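Long-range contacts in lipase (Acinetobacter baumannii, PDB 4OPM), which is a putative lipase of the alpha/beta hydrolase fold that probably hydrolyses the ester bonds of triacylglycerols: residues N96-L101 with G123-L128; L166-K171 with L199-A204; T181-P186 with L269-H274. All blocks are in the same frame, centred on the assembly; numbering follows the deposited sequence.

Contact 1. Residues N96-L101 with G123-L128; sequences NLAEKL and GSIALL
Ile-125 packs against Leu-97, Ala-98 and Leu-101, and Leu-128 adds a second contact to Ala-98. All the cross-contacts are apolar. The two branches of Ile-125 split the work. CD1 meets CD1 of Leu-97 at 4.0 Å, and the two side chains cross obliquely. CG2 stands anti to the backbone N and reaches CD2 of Leu-101 at 4.0 Å. The same CG2 lies 4.1 Å from the CA of Ala-98. Ile-125 therefore rests on the backbone of helix 94-107 between two leucines. The CB of Ala-98 is 3.9 Å from CD2 of Leu-128. The small alanine lets the CA atoms of Ala-98 and Ile-125 come within 5.5 Å. The segment axes approach to 9.1 Å and cross at -65°.

The polar groups of 96-101 lie away from this interface. Lys-100 NZ donates to Asn-96 OD1 in the carbonyl plane, on a lone pair, at 2.9 Å. It also forms a salt bridge with Glu-99 OE1, and Glu-99 OE2 pairs with Arg-103.

Leu-101 continues onto Leu-48 and Ile-50 of strand 46-50. Leu-128 touches Leu-229 of helix 223-231, and Ile-125 also reaches Leu-78. The contact thus joins helix 94-107 to helix 121-132, which follows the probable nucleophile elbow, over the central sheet.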
loop_
_atom_site.group_PDB
_atom_site.type_symbol
_atom_site.label_atom_id
_atom_site.label_comp_id
_atom_site.label_asym_id
_atom_site.label_seq_id
_atom_site.Cartn_x
_atom_site.Cartn_y
_atom_site.Cartn_z
ATOM N N ASN A 96 -12.065 -8.878 -4.910
ATOM C CA ASN A 96 -12.757 -7.829 -5.678
ATOM C C ASN A 96 -11.869 -6.591 -5.839
ATOM O O ASN A 96 -11.869 -5.977 -6.904
ATOM C CB ASN A 96 -14.111 -7.437 -5.073
ATOM C CG ASN A 96 -14.951 -6.647 -6.047
ATOM O OD1 ASN A 96 -15.047 -6.999 -7.224
ATOM N ND2 ASN A 96 -15.522 -5.517 -5.610
ATOM N N LEU A 97 -11.080 -6.247 -4.814
ATOM C CA LEU A 97 -10.166 -5.106 -4.924
ATOM C C LEU A 97 -9.121 -5.372 -6.023
ATOM O O LEU A 97 -8.883 -4.494 -6.846
ATOM C CB LEU A 97 -9.493 -4.788 -3.565
ATOM C CG LEU A 97 -10.435 -4.345 -2.436
ATOM C CD1 LEU A 97 -9.686 -4.206 -1.121
ATOM C CD2 LEU A 97 -11.168 -3.047 -2.772
ATOM N N ALA A 98 -8.568 -6.605 -6.089
ATOM C CA ALA A 98 -7.568 -6.960 -7.108
ATOM C C ALA A 98 -8.173 -6.934 -8.531
ATOM O O ALA A 98 -7.563 -6.369 -9.451
ATOM C CB ALA A 98 -6.975 -8.326 -6.808
ATOM N N GLU A 99 -9.380 -7.505 -8.697
ATOM C CA GLU A 99 -10.049 -7.538 -9.996
ATOM C C GLU A 99 -10.434 -6.111 -10.419
ATOM O O GLU A 99 -10.240 -5.771 -11.578
ATOM C CB GLU A 99 -11.277 -8.463 -9.968
ATOM C CG GLU A 99 -11.928 -8.641 -11.335
ATOM C CD GLU A 99 -13.013 -7.642 -11.695
ATOM O OE1 GLU A 99 -13.598 -7.035 -10.771
ATOM O OE2 GLU A 99 -13.283 -7.465 -12.905
ATOM N N LYS A 100 -10.971 -5.282 -9.494
ATOM C CA LYS A 100 -11.370 -3.910 -9.850
ATOM C C LYS A 100 -10.128 -3.047 -10.127
ATOM O O LYS A 100 -10.171 -2.181 -11.003
ATOM C CB LYS A 100 -12.285 -3.278 -8.791
ATOM C CG LYS A 100 -13.667 -3.940 -8.702
ATOM C CD LYS A 100 -14.465 -3.851 -10.030
ATOM C CE LYS A 100 -15.850 -4.429 -9.942
ATOM N NZ LYS A 100 -15.820 -5.920 -9.782
ATOM N N LEU A 101 -8.999 -3.329 -9.446
ATOM C CA LEU A 101 -7.755 -2.624 -9.725
ATOM C C LEU A 101 -7.295 -2.974 -11.154
ATOM O O LEU A 101 -6.877 -2.080 -11.878
ATOM C CB LEU A 101 -6.680 -2.968 -8.686
ATOM C CG LEU A 101 -5.336 -2.282 -8.862
ATOM C CD1 LEU A 101 -5.431 -0.775 -8.612
ATOM C CD2 LEU A 101 -4.293 -2.915 -7.951
ATOM N N GLY A 123 0.214 -4.918 -0.373
ATOM C CA GLY A 123 1.104 -6.016 -0.748
ATOM C C GLY A 123 0.290 -7.273 -1.046
ATOM O O GLY A 123 0.577 -7.996 -2.008
ATOM N N SER A 124 -0.760 -7.533 -0.237
ATOM C CA SER A 124 -1.655 -8.697 -0.452
ATOM C C SER A 124 -2.342 -8.594 -1.810
ATOM O O SER A 124 -2.382 -9.573 -2.557
ATOM C CB SER A 124 -2.719 -8.796 0.643
ATOM O OG SER A 124 -2.103 -8.875 1.914
ATOM N N ILE A 125 -2.849 -7.395 -2.136
ATOM C CA ILE A 125 -3.508 -7.102 -3.410
ATOM C C ILE A 125 -2.493 -7.270 -4.553
ATOM O O ILE A 125 -2.821 -7.905 -5.560
ATOM C CB ILE A 125 -4.152 -5.677 -3.383
ATOM C CG1 ILE A 125 -5.322 -5.623 -2.344
ATOM C CG2 ILE A 125 -4.638 -5.271 -4.786
ATOM C CD1 ILE A 125 -5.803 -4.184 -1.933
ATOM N N ALA A 126 -1.250 -6.743 -4.373
ATOM C CA ALA A 126 -0.194 -6.860 -5.385
ATOM C C ALA A 126 0.114 -8.343 -5.692
ATOM O O ALA A 126 0.238 -8.704 -6.861
ATOM C CB ALA A 126 1.065 -6.122 -4.938
ATOM N N LEU A 127 0.161 -9.196 -4.646
ATOM C CA LEU A 127 0.400 -10.642 -4.762
ATOM C C LEU A 127 -0.711 -11.321 -5.571
ATOM O O LEU A 127 -0.423 -12.093 -6.490
ATOM C CB LEU A 127 0.524 -11.291 -3.367
ATOM C CG LEU A 127 1.892 -11.099 -2.669
ATOM C CD1 LEU A 127 1.790 -11.331 -1.161
ATOM C CD2 LEU A 127 2.959 -11.994 -3.270
ATOM N N LEU A 128 -1.978 -11.002 -5.264
ATOM C CA LEU A 128 -3.112 -11.579 -5.988
ATOM C C LEU A 128 -3.090 -11.130 -7.456
ATOM O O LEU A 128 -3.296 -11.946 -8.353
ATOM C CB LEU A 128 -4.432 -11.201 -5.305
ATOM C CG LEU A 128 -5.643 -12.090 -5.583
ATOM C CD1 LEU A 128 -5.326 -13.585 -5.326
ATOM C CD2 LEU A 128 -6.824 -11.651 -4.742
#

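Contact 2. Residues L166-K171 with L199-A204; sequences LLVSKK and LMINQA
Val-168 meets the helix through both its methyl groups and its carbonyl oxygen. It is the buried residue of this contact. Val-168 and Ser-169 were each modelled in two conformers, and their contacts here are those of one. CG2 of Val-168 touches the CE of Met-200, a selenomethionine, at 3.8 Å. The bend at chi3 (80°) places that CE. CG1, anti to the backbone N, lies 3.9 Å from CG1 of Ile-201, and these two side chains cross at about a right angle. The Val-168 O faces the helix backbone. It accepts a CA-H...O contact from Ile-201 at 3.5 Å, with 150° at the hydrogen. The CB of Ala-204 packs against the same oxygen at 3.7 Å.

Ser-169 turns its CB away from the helix, so its backbone makes the main contact. Its O lies 3.5 Å from CG2 of Ile-201. Its OG bonds to a polyether molecule, probably from the crystallisation liquor, and its N bonds to Asp-173. Lys-170 also meets Ile-201 through main-chain atoms: its C is 3.6 Å from CD1. The amine of Lys-170 pairs with Asp-173. The N of Lys-171 ends the run, 3.9 Å from the same CD1. Ile-201 thus touches main-chain atoms from Ser-169 to Lys-171.

Met-200 also touches Phe-174 and Leu-177, so helix 190-220 meets both helix 173-181 and the loop before it. All belong to the helical insertion between strands 137-143 and 237-242, the usual place of the cap in alpha/beta hydrolases.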
loop_
_atom_site.group_PDB
_atom_site.type_symbol
_atom_site.label_atom_id
_atom_site.label_comp_id
_atom_site.label_asym_id
_atom_site.label_seq_id
_atom_site.Cartn_x
_atom_site.Cartn_y
_atom_site.Cartn_z
ATOM N N LEU A 166 -7.381 -1.460 15.743
ATOM C CA LEU A 166 -6.595 -0.516 14.948
ATOM C C LEU A 166 -7.479 0.466 14.156
ATOM O O LEU A 166 -6.947 1.361 13.482
ATOM C CB LEU A 166 -5.662 -1.291 13.996
ATOM C CG LEU A 166 -4.651 -2.250 14.656
ATOM C CD1 LEU A 166 -3.805 -2.937 13.613
ATOM C CD2 LEU A 166 -3.778 -1.538 15.684
ATOM N N LEU A 167 -8.812 0.302 14.244
ATOM C CA LEU A 167 -9.787 1.171 13.575
ATOM C C LEU A 167 -9.785 2.565 14.186
ATOM O O LEU A 167 -9.780 2.691 15.414
ATOM C CB LEU A 167 -11.190 0.567 13.709
ATOM C CG LEU A 167 -11.727 -0.266 12.559
ATOM C CD1 LEU A 167 -10.773 -1.377 12.134
ATOM C CD2 LEU A 167 -13.066 -0.842 12.918
ATOM N N VAL A 168 -9.802 3.608 13.350
ATOM C CA VAL A 168 -9.849 4.998 13.818
ATOM C C VAL A 168 -11.315 5.453 13.709
ATOM O O VAL A 168 -11.772 5.753 12.596
ATOM C CB VAL A 168 -8.868 5.924 13.048
ATOM C CG1 VAL A 168 -8.960 7.365 13.558
ATOM C CG2 VAL A 168 -7.425 5.409 13.146
ATOM N N SER A 169 -12.051 5.456 14.833
ATOM C CA SER A 169 -13.478 5.787 14.875
ATOM C C SER A 169 -13.783 6.989 15.769
ATOM O O SER A 169 -14.881 7.559 15.682
ATOM C CB SER A 169 -14.270 4.583 15.384
ATOM O OG SER A 169 -13.837 3.365 14.801
ATOM N N LYS A 170 -12.857 7.341 16.671
ATOM C CA LYS A 170 -13.077 8.450 17.603
ATOM C C LYS A 170 -11.762 9.187 17.866
ATOM O O LYS A 170 -10.697 8.628 17.601
ATOM C CB LYS A 170 -13.706 7.935 18.923
ATOM C CG LYS A 170 -12.813 6.993 19.729
ATOM C CD LYS A 170 -13.531 6.395 20.930
ATOM C CE LYS A 170 -12.582 5.664 21.856
ATOM N NZ LYS A 170 -12.022 4.429 21.240
ATOM N N LYS A 171 -11.840 10.424 18.395
ATOM C CA LYS A 171 -10.660 11.236 18.718
ATOM C C LYS A 171 -9.726 10.467 19.661
ATOM O O LYS A 171 -10.187 9.821 20.611
ATOM C CB LYS A 171 -11.061 12.586 19.332
ATOM C CG LYS A 171 -11.574 13.599 18.314
ATOM C CD LYS A 171 -11.992 14.905 18.978
ATOM C CE LYS A 171 -12.711 15.823 18.019
ATOM N NZ LYS A 171 -13.401 16.937 18.725
ATOM N N LEU A 199 -10.474 12.574 8.802
ATOM C CA LEU A 199 -10.707 11.938 7.492
ATOM C C LEU A 199 -10.855 10.427 7.648
ATOM O O LEU A 199 -11.730 9.820 7.032
ATOM C CB LEU A 199 -9.577 12.262 6.501
ATOM C CG LEU A 199 -9.445 13.745 6.087
ATOM C CD1 LEU A 199 -8.144 13.987 5.331
ATOM C CD2 LEU A 199 -10.627 14.193 5.258
HETATM N N MSE A 200 -10.026 9.834 8.519
HETATM C CA MSE A 200 -10.096 8.397 8.781
HETATM C C MSE A 200 -11.408 8.024 9.505
HETATM O O MSE A 200 -12.050 7.034 9.124
HETATM C CB MSE A 200 -8.873 7.970 9.572
HETATM C CG MSE A 200 -7.576 8.177 8.807
HETATM SE SE MSE A 200 -6.081 7.636 9.872
HETATM C CE MSE A 200 -6.221 5.675 9.557
ATOM N N ILE A 201 -11.849 8.865 10.486
ATOM C CA ILE A 201 -13.110 8.656 11.212
ATOM C C ILE A 201 -14.281 8.672 10.203
ATOM O O ILE A 201 -15.209 7.858 10.319
ATOM C CB ILE A 201 -13.304 9.695 12.363
ATOM C CG1 ILE A 201 -12.300 9.446 13.523
ATOM C CG2 ILE A 201 -14.763 9.697 12.897
ATOM C CD1 ILE A 201 -12.203 10.579 14.561
ATOM N N ASN A 202 -14.221 9.573 9.199
ATOM C CA ASN A 202 -15.270 9.681 8.174
ATOM C C ASN A 202 -15.341 8.425 7.286
ATOM O O ASN A 202 -16.422 8.087 6.811
ATOM C CB ASN A 202 -15.065 10.924 7.309
ATOM C CG ASN A 202 -15.316 12.236 8.025
ATOM O OD1 ASN A 202 -15.961 12.297 9.076
ATOM N ND2 ASN A 202 -14.815 13.323 7.461
ATOM N N GLN A 203 -14.204 7.733 7.091
ATOM C CA GLN A 203 -14.139 6.505 6.284
ATOM C C GLN A 203 -14.404 5.233 7.117
ATOM O O GLN A 203 -14.544 4.161 6.526
ATOM C CB GLN A 203 -12.753 6.368 5.608
ATOM C CG GLN A 203 -12.352 7.491 4.629
ATOM C CD GLN A 203 -13.248 7.641 3.418
ATOM O OE1 GLN A 203 -13.607 6.675 2.737
ATOM N NE2 GLN A 203 -13.599 8.876 3.097
ATOM N N ALA A 204 -14.443 5.342 8.469
ATOM C CA ALA A 204 -14.596 4.216 9.408
ATOM C C ALA A 204 -15.694 3.193 9.017
ATOM O O ALA A 204 -15.368 2.001 9.051
ATOM C CB ALA A 204 -14.830 4.707 10.828
#

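Contact 3. Residues T181-P186 with L269-H274; sequences TMFNPP and LENVGH
Thr-181 and His-274 meet through the main chain. His-274 N donates to Thr-181 O at 3.0 Å, but the bond is weak, with only 122° at the hydrogen. The CB of His-274 lies 3.2 Å from the same oxygen. That oxygen is thus a weak acceptor for the N-H and also lies close against the first side-chain carbon of the histidine.

Further along, Phe-183 packs on the turn. Its CG is anti to the backbone N (chi1 -169°). The ring meets Asn-271 O at its edge, near the ring plane, with CD2 at 3.4 Å. CE2 is 3.7 Å from Asn-271 OD1, and the ring and side-chain amide planes are 22° apart. The CB of Phe-183 sits 3.5 Å from Gly-273 N. The CB of Asn-184 also approaches Asn-271 O, at 3.5 Å. Between these points the chains come close: the CA atoms of Met-182 and Gly-273 are 4.5 Å apart. Gly-273 has no side chain to stand between them.

The next shell fixes both segments. A type II turn from Leu-269 to Val-272 presents Asn-271 to the ring. Glu-279 OE1 accepts from the backbone N of Phe-183, Asn-184 and Gly-273, so one carboxylate oxygen ties the two segments together. Thr-181, the last residue of helix 173-181, bonds through OG1 back to Leu-177 O.

The imidazole of His-274 has other partners. NE2 bonds to Ser-120 OG and ND1 to Asp-245 OD2. These bonds are consistent with a Ser-His-Asp catalytic triad, the serine lying on a probable GxSxG nucleophile elbow. The arrangement fits the histidine loop of an alpha/beta hydrolase, held here against the segment that follows helix 173-181.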
loop_
_atom_site.group_PDB
_atom_site.type_symbol
_atom_site.label_atom_id
_atom_site.label_comp_id
_atom_site.label_asym_id
_atom_site.label_seq_id
_atom_site.Cartn_x
_atom_site.Cartn_y
_atom_site.Cartn_z
ATOM N N THR A 181 1.721 0.983 14.433
ATOM C CA THR A 181 2.155 0.802 13.050
ATOM C C THR A 181 3.527 1.398 12.736
ATOM O O THR A 181 4.057 1.125 11.665
ATOM C CB THR A 181 1.110 1.387 12.078
ATOM O OG1 THR A 181 0.965 2.789 12.321
ATOM C CG2 THR A 181 -0.226 0.701 12.198
HETATM N N MSE A 182 4.060 2.267 13.604
HETATM C CA MSE A 182 5.354 2.874 13.309
HETATM C C MSE A 182 6.276 2.870 14.514
HETATM O O MSE A 182 5.821 3.039 15.646
HETATM C CB MSE A 182 5.180 4.314 12.781
HETATM C CG MSE A 182 4.426 4.357 11.461
HETATM SE SE MSE A 182 4.466 6.111 10.664
HETATM C CE MSE A 182 3.349 6.835 11.649
ATOM N N PHE A 183 7.575 2.677 14.254
ATOM C CA PHE A 183 8.625 2.731 15.272
ATOM C C PHE A 183 9.336 4.090 15.184
ATOM O O PHE A 183 9.703 4.676 16.206
ATOM C CB PHE A 183 9.629 1.585 15.091
ATOM C CG PHE A 183 10.580 1.452 16.264
ATOM C CD1 PHE A 183 10.219 0.722 17.393
ATOM C CD2 PHE A 183 11.829 2.064 16.240
ATOM C CE1 PHE A 183 11.107 0.573 18.468
ATOM C CE2 PHE A 183 12.715 1.926 17.323
ATOM C CZ PHE A 183 12.345 1.192 18.427
ATOM N N ASN A 184 9.504 4.594 13.944
ATOM C CA ASN A 184 10.153 5.882 13.685
ATOM C C ASN A 184 9.176 6.792 12.929
ATOM O O ASN A 184 9.421 7.095 11.761
ATOM C CB ASN A 184 11.447 5.652 12.905
ATOM C CG ASN A 184 12.226 6.918 12.705
ATOM O OD1 ASN A 184 12.377 7.710 13.631
ATOM N ND2 ASN A 184 12.641 7.173 11.470
ATOM N N PRO A 185 8.010 7.181 13.521
ATOM C CA PRO A 185 7.065 8.006 12.760
ATOM C C PRO A 185 7.695 9.324 12.319
ATOM O O PRO A 185 8.552 9.854 13.032
ATOM C CB PRO A 185 5.921 8.248 13.758
ATOM C CG PRO A 185 6.565 8.068 15.116
ATOM C CD PRO A 185 7.515 6.945 14.896
ATOM N N PRO A 186 7.289 9.873 11.159
ATOM C CA PRO A 186 7.856 11.161 10.730
ATOM C C PRO A 186 7.273 12.310 11.557
ATOM O O PRO A 186 6.380 12.097 12.388
ATOM C CB PRO A 186 7.414 11.246 9.265
ATOM C CG PRO A 186 6.063 10.565 9.266
ATOM C CD PRO A 186 6.288 9.376 10.189
ATOM N N LEU A 269 15.055 -3.204 7.660
ATOM C CA LEU A 269 15.441 -1.893 8.174
ATOM C C LEU A 269 15.383 -1.873 9.694
ATOM O O LEU A 269 14.315 -2.061 10.278
ATOM C CB LEU A 269 14.559 -0.762 7.579
ATOM C CG LEU A 269 14.589 -0.570 6.044
ATOM C CD1 LEU A 269 13.810 0.681 5.638
ATOM C CD2 LEU A 269 16.029 -0.484 5.494
ATOM N N GLU A 270 16.546 -1.630 10.352
ATOM C CA GLU A 270 16.569 -1.522 11.813
ATOM C C GLU A 270 15.816 -0.250 12.239
ATOM O O GLU A 270 15.808 0.736 11.490
ATOM C CB GLU A 270 18.027 -1.451 12.323
ATOM C CG GLU A 270 18.821 -2.735 12.135
ATOM C CD GLU A 270 18.317 -3.957 12.880
ATOM O OE1 GLU A 270 17.875 -3.816 14.045
ATOM O OE2 GLU A 270 18.374 -5.062 12.293
ATOM N N ASN A 271 15.192 -0.266 13.432
ATOM C CA ASN A 271 14.508 0.890 14.029
ATOM C C ASN A 271 13.392 1.454 13.132
ATOM O O ASN A 271 13.152 2.657 13.116
ATOM C CB ASN A 271 15.520 1.997 14.387
ATOM C CG ASN A 271 16.533 1.511 15.396
ATOM O OD1 ASN A 271 16.187 0.895 16.403
ATOM N ND2 ASN A 271 17.806 1.658 15.074
ATOM N N VAL A 272 12.704 0.560 12.419
ATOM C CA VAL A 272 11.586 0.903 11.538
ATOM C C VAL A 272 10.469 -0.105 11.822
ATOM O O VAL A 272 10.758 -1.283 12.041
ATOM C CB VAL A 272 12.031 0.910 10.042
ATOM C CG1 VAL A 272 10.827 0.998 9.100
ATOM C CG2 VAL A 272 13.006 2.060 9.763
ATOM N N GLY A 273 9.219 0.369 11.830
ATOM C CA GLY A 273 8.046 -0.458 12.087
ATOM C C GLY A 273 7.368 -0.930 10.814
ATOM O O GLY A 273 8.021 -1.197 9.798
ATOM N N HIS A 274 6.045 -0.998 10.860
ATOM C CA HIS A 274 5.221 -1.512 9.754
ATOM C C HIS A 274 5.127 -0.575 8.535
ATOM O O HIS A 274 4.677 -1.039 7.479
ATOM C CB HIS A 274 3.798 -1.783 10.299
ATOM C CG HIS A 274 2.861 -2.423 9.333
ATOM N ND1 HIS A 274 3.114 -3.683 8.797
ATOM C CD2 HIS A 274 1.683 -1.971 8.850
ATOM C CE1 HIS A 274 2.091 -3.941 8.001
ATOM N NE2 HIS A 274 1.204 -2.945 8.007
#

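Contact 1 is buried, contact 2 lies at the surface, and contact 3 is partly buried. Contact 1 joins two helices beside the central sheet by apolar side chains alone. Contacts 2 and 3, with three loop segments among four, use more main-chain atoms. Helix 173-181 relates these two: 166-171 precedes it, and 181-186 takes in its last residue and the loop beyond. Their segments alternate along the chain, and their nearest atoms are about 5 Å apart. Contact 1 closes earlier in the sequence. It lies on the opposite side of the chain's centre from contact 3, yet both adjoin the probable nucleophile elbow, through Ile-125 and His-274.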